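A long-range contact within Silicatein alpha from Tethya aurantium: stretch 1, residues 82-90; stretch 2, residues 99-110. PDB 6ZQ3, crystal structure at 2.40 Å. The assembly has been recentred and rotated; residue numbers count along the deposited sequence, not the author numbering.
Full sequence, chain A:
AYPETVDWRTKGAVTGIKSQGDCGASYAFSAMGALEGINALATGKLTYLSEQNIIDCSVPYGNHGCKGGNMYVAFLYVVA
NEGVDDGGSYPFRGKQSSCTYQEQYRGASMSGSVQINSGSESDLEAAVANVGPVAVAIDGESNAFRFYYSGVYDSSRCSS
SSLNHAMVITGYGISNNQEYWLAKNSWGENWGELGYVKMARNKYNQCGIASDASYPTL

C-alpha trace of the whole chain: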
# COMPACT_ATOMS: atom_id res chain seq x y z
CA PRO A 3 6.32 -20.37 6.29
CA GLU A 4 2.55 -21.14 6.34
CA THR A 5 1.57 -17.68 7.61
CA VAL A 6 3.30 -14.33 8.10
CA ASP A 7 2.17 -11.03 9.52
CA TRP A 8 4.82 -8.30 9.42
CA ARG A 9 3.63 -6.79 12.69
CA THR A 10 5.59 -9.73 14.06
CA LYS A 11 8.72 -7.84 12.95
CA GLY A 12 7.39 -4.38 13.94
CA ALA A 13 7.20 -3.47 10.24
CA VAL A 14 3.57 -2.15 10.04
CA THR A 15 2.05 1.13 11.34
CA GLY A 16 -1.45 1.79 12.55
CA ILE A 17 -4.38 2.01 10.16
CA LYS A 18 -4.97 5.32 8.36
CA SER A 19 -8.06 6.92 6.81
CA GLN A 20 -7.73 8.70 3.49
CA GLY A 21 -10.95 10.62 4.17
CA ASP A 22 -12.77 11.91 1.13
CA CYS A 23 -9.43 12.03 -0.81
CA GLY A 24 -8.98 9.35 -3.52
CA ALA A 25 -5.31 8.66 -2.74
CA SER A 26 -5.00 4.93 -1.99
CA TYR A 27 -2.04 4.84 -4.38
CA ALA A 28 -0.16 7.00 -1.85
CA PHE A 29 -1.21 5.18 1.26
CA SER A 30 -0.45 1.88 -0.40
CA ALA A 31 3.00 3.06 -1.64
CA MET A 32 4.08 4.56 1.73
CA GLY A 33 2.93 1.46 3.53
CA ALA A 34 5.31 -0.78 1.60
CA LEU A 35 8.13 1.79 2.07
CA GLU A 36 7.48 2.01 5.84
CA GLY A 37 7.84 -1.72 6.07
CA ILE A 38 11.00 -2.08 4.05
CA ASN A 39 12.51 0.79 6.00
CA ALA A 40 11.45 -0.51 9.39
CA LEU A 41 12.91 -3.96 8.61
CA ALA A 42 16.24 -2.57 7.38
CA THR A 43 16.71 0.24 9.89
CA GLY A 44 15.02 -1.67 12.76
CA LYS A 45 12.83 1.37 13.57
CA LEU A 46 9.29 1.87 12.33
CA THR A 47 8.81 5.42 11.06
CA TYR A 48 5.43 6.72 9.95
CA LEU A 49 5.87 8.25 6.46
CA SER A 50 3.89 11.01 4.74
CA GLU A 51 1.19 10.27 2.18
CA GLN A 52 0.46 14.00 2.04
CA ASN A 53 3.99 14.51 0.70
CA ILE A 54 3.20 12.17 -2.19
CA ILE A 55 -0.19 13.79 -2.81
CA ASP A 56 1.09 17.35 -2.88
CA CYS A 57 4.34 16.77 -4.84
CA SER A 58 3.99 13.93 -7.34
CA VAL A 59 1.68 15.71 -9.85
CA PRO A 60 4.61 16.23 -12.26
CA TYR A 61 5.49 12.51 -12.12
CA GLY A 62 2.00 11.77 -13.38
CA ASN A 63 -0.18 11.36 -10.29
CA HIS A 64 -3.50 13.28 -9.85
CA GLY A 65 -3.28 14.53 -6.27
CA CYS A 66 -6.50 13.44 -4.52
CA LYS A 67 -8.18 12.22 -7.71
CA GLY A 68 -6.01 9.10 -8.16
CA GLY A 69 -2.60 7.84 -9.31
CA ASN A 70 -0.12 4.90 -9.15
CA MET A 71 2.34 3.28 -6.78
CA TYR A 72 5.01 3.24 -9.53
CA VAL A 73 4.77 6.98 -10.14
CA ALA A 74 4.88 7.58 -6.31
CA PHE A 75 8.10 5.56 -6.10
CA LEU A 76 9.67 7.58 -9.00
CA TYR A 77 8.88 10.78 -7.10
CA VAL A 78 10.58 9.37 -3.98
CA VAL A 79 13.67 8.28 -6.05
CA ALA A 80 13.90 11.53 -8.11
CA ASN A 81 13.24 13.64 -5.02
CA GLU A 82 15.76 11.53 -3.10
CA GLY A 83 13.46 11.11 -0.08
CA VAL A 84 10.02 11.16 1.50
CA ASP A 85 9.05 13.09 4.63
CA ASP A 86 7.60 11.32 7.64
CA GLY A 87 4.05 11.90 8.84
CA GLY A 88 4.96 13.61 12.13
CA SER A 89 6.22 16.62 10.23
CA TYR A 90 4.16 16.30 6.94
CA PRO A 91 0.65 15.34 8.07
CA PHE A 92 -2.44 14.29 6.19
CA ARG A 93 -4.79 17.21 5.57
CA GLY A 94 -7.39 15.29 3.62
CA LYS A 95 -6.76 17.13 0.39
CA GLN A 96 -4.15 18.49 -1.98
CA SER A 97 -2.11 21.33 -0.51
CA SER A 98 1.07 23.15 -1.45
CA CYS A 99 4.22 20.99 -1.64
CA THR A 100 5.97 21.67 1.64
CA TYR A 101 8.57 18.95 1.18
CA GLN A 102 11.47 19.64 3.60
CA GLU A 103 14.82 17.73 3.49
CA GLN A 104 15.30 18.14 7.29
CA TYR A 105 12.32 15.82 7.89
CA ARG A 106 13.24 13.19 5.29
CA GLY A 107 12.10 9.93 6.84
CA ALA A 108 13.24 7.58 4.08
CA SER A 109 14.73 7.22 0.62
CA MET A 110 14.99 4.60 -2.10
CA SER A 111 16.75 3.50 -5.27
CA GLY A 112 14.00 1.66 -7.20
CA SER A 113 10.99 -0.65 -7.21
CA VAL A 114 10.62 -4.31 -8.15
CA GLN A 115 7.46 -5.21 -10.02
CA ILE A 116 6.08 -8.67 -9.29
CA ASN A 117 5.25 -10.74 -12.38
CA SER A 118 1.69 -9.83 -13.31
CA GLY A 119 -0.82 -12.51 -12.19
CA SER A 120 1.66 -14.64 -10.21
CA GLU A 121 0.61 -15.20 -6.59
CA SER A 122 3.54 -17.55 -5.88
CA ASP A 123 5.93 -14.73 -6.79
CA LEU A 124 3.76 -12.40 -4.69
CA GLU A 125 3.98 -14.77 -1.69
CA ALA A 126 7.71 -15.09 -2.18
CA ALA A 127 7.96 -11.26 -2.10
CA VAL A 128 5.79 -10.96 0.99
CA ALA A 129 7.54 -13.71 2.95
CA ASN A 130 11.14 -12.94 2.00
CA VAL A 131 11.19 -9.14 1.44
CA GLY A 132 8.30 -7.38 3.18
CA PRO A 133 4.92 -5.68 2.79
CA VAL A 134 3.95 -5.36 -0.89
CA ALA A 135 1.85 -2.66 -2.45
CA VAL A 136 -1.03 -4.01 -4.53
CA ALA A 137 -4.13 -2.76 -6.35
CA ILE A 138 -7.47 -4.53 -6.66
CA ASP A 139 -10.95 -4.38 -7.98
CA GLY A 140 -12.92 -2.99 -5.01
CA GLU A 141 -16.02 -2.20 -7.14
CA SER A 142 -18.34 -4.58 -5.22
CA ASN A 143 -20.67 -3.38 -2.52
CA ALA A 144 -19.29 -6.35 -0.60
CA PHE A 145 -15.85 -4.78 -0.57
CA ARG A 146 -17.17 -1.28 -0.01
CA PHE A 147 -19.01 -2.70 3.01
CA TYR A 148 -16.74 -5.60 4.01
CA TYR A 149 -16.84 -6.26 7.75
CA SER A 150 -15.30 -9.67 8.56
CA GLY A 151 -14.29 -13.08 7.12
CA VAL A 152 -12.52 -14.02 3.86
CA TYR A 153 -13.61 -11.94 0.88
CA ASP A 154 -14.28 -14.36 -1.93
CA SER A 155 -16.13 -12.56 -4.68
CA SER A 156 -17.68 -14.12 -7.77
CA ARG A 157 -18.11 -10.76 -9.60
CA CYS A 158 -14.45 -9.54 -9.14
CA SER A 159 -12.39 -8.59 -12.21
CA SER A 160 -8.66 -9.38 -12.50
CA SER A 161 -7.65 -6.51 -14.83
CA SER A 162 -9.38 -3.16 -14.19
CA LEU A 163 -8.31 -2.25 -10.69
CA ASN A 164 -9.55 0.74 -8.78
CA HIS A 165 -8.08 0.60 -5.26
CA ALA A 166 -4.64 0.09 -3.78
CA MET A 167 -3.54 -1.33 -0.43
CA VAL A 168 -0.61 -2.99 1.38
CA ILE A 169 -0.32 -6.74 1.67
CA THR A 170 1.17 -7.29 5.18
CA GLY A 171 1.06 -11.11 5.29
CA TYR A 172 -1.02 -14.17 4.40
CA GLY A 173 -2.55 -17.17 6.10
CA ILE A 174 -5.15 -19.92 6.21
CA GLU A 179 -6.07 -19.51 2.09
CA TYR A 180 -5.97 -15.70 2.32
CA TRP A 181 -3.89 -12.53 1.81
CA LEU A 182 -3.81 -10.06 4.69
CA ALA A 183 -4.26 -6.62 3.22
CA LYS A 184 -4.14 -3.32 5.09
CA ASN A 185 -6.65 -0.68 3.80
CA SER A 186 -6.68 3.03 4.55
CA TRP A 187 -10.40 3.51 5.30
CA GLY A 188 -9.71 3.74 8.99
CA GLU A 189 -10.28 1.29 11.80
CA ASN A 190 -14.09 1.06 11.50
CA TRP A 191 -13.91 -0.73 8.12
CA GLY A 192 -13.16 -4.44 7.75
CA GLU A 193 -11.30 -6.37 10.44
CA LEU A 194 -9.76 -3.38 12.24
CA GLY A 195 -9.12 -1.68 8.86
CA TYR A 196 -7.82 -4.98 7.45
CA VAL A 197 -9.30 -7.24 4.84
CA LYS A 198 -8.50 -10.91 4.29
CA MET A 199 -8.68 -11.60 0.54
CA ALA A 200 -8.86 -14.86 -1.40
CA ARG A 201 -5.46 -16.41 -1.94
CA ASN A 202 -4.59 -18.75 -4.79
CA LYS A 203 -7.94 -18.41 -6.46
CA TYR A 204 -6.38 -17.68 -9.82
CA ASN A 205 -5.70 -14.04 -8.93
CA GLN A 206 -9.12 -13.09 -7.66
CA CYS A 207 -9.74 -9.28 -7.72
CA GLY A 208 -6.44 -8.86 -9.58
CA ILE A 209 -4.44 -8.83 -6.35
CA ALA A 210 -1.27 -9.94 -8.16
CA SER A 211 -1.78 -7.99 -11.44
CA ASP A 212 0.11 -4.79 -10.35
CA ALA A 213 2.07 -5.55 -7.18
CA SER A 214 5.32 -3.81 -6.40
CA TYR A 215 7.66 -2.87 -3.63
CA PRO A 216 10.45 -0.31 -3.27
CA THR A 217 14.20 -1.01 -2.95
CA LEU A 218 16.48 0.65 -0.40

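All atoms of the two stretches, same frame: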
# COMPACT_ATOMS: atom_id res chain seq x y z
N GLU A 82 14.80 12.04 -4.08
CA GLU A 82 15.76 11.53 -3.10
C GLU A 82 15.29 11.56 -1.65
O GLU A 82 16.05 11.92 -0.75
CB GLU A 82 17.10 12.27 -3.22
N GLY A 83 14.04 11.17 -1.43
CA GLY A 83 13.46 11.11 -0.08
C GLY A 83 11.96 11.38 0.05
O GLY A 83 11.34 12.05 -0.78
N VAL A 84 11.39 10.84 1.12
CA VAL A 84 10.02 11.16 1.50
C VAL A 84 10.01 11.64 2.95
O VAL A 84 10.77 11.13 3.77
CB VAL A 84 9.09 9.94 1.30
CG1 VAL A 84 9.22 8.95 2.46
CG2 VAL A 84 7.65 10.38 1.08
N ASP A 85 9.18 12.64 3.26
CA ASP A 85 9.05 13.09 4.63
C ASP A 85 8.20 12.10 5.44
O ASP A 85 7.35 11.38 4.89
CB ASP A 85 8.40 14.48 4.72
CG ASP A 85 9.36 15.61 4.40
OD1 ASP A 85 10.61 15.40 4.38
OD2 ASP A 85 8.85 16.73 4.19
N ASP A 86 8.41 12.11 6.75
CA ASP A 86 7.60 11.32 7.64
C ASP A 86 6.38 12.10 8.08
O ASP A 86 6.36 13.32 7.98
CB ASP A 86 8.42 10.82 8.83
CG ASP A 86 9.16 11.89 9.51
OD1 ASP A 86 8.50 12.86 9.96
OD2 ASP A 86 10.40 11.75 9.60
N GLY A 87 5.38 11.37 8.57
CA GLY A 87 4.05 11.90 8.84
C GLY A 87 4.11 12.99 9.88
O GLY A 87 3.54 14.07 9.68
N GLY A 88 4.82 12.70 10.98
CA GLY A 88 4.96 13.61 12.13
C GLY A 88 5.02 15.03 11.64
O GLY A 88 4.19 15.86 12.00
N SER A 89 5.97 15.28 10.74
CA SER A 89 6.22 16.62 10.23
C SER A 89 5.52 16.98 8.89
O SER A 89 5.54 18.15 8.50
CB SER A 89 7.74 16.83 10.13
OG SER A 89 8.34 16.81 11.43
N TYR A 90 4.91 16.02 8.19
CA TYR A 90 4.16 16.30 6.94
C TYR A 90 2.82 15.56 6.96
O TYR A 90 2.68 14.52 6.35
CB TYR A 90 4.98 15.90 5.71
CG TYR A 90 4.61 16.63 4.42
CD1 TYR A 90 3.31 17.16 4.21
CD2 TYR A 90 5.55 16.81 3.40
CE1 TYR A 90 2.98 17.82 3.03
CE2 TYR A 90 5.22 17.47 2.23
CZ TYR A 90 3.94 17.98 2.04
OH TYR A 90 3.62 18.66 0.86
N CYS A 99 3.13 21.92 -1.95
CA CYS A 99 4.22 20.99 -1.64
C CYS A 99 5.10 21.67 -0.61
O CYS A 99 5.77 22.65 -0.90
CB CYS A 99 5.02 20.58 -2.88
SG CYS A 99 6.37 19.37 -2.56
N THR A 100 5.09 21.16 0.62
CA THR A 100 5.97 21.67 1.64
C THR A 100 7.06 20.64 1.93
O THR A 100 7.49 20.49 3.05
CB THR A 100 5.21 22.03 2.94
OG1 THR A 100 3.93 22.61 2.63
CG2 THR A 100 6.03 23.02 3.80
N TYR A 101 7.52 19.92 0.92
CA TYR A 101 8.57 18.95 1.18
C TYR A 101 9.81 19.65 1.76
O TYR A 101 10.34 20.59 1.16
CB TYR A 101 8.95 18.16 -0.08
CG TYR A 101 10.17 17.32 0.17
CD1 TYR A 101 10.06 16.08 0.77
CD2 TYR A 101 11.45 17.79 -0.14
CE1 TYR A 101 11.17 15.29 1.02
CE2 TYR A 101 12.58 17.01 0.11
CZ TYR A 101 12.42 15.76 0.69
OH TYR A 101 13.52 14.95 0.96
N GLN A 102 10.27 19.15 2.91
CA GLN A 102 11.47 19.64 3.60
C GLN A 102 12.49 18.50 3.80
O GLN A 102 12.18 17.46 4.39
CB GLN A 102 11.08 20.21 4.98
N GLU A 103 13.71 18.70 3.32
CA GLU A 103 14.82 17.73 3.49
C GLU A 103 15.10 17.37 4.96
O GLU A 103 15.36 16.20 5.27
CB GLU A 103 16.11 18.26 2.82
N GLN A 104 15.03 18.35 5.86
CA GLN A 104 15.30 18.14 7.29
C GLN A 104 14.43 17.04 7.91
O GLN A 104 14.85 16.40 8.88
CB GLN A 104 15.12 19.43 8.10
N TYR A 105 13.24 16.82 7.36
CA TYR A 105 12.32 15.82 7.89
C TYR A 105 12.22 14.56 7.02
O TYR A 105 11.26 13.80 7.13
CB TYR A 105 10.93 16.42 8.09
CG TYR A 105 10.91 17.63 9.00
N ARG A 106 13.22 14.36 6.16
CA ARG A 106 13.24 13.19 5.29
C ARG A 106 13.28 11.92 6.12
O ARG A 106 14.28 11.63 6.79
CB ARG A 106 14.45 13.25 4.35
CG ARG A 106 14.41 12.25 3.21
N GLY A 107 12.19 11.16 6.08
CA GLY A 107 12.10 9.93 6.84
C GLY A 107 12.78 8.76 6.15
O GLY A 107 13.36 7.90 6.81
N ALA A 108 12.73 8.73 4.82
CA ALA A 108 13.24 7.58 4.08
C ALA A 108 13.53 7.90 2.63
O ALA A 108 12.97 8.84 2.06
CB ALA A 108 12.25 6.43 4.16
N SER A 109 14.40 7.10 2.03
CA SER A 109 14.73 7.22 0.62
C SER A 109 14.76 5.84 -0.02
O SER A 109 14.65 4.82 0.66
CB SER A 109 16.08 7.90 0.46
OG SER A 109 16.49 7.96 -0.91
N MET A 110 14.92 5.83 -1.33
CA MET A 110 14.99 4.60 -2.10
C MET A 110 15.62 4.76 -3.49
O MET A 110 15.82 5.87 -4.02
CB MET A 110 13.60 4.01 -2.23
CG MET A 110 12.56 5.05 -2.48
SD MET A 110 10.98 4.27 -2.74
CE MET A 110 11.16 3.75 -4.45

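A short antiparallel pairing can satisfy only a few backbone groups by itself; side chains must often answer for the rest, and this contact in silicatein alpha illustrates the principle. Its centre is Val84, whose two backbone polar groups are both engaged with the second stretch. Val84 N donates to Ala108 O at 2.7 Å, with favourable geometry, and Val84 O accepts from Ala108 N at 3.3 Å, closing the reciprocal pair expected of an antiparallel hydrogen-bonded position. The same carbonyl also takes a bond from Gly107 N, at 2.7 Å from Val84 O. Two consecutive amides thus converge on one acceptor, the signature of a beta bulge, and the register shifts by one before Asp85 pairs with Arg106. Val84 and Ala108 share a face of the sheet, where Val84 CG1 lies 4.3 Å from Ala108 CB.

Beyond the bulge the backbone pairing weakens: Asp86 N reaches Tyr105 O at 3.3 Å, a weak bond, and Asp85 CA approaches the same carbonyl, 3.4 Å from Tyr105 O, in a CA-H...O contact. Here the acid side chain of Asp85 takes over. Its CA-to-CB bond points sideways, but the end of the side chain comes nearer to the second stretch, and Asp85 OD2 accepts from Gln102 N at 3.1 Å in an almost linear bond. Asp85 OD1 lies 2.6 Å from Gln102 O; a separation so short between two oxygens would be explained if the Asp85 acid were protonated and gave that proton to the carbonyl, although the coordinates do not settle it. Gln102 O meanwhile accepts from Tyr105 N at 3.2 Å, and Arg106 N is satisfied within its own stretch by Glu103 O at 3.0 Å. Proximity alone is a poor guide: Asp85 OD1 is 3.3 Å from Arg106 N, yet the angle is too poor for a hydrogen bond.

Tyr90 supplies a second side-chain acceptor. Its CA-to-CB bond points toward the other stretch, and Tyr90 OH receives a bond from Thr100 N at 2.9 Å, while also hydrogen bonding elsewhere in the structure.

At the other end, Gly83 shows how little room close packing leaves. Gly83 CA lies 3.2 Å from Ala108 O, a CA-H...O contact beside the bond from Val84 N to that oxygen. A CB on Gly83 would fall 2.4 Å from Arg106 CG and 2.9 Å from Tyr101 OH, and the local backbone angles independently call for glycine.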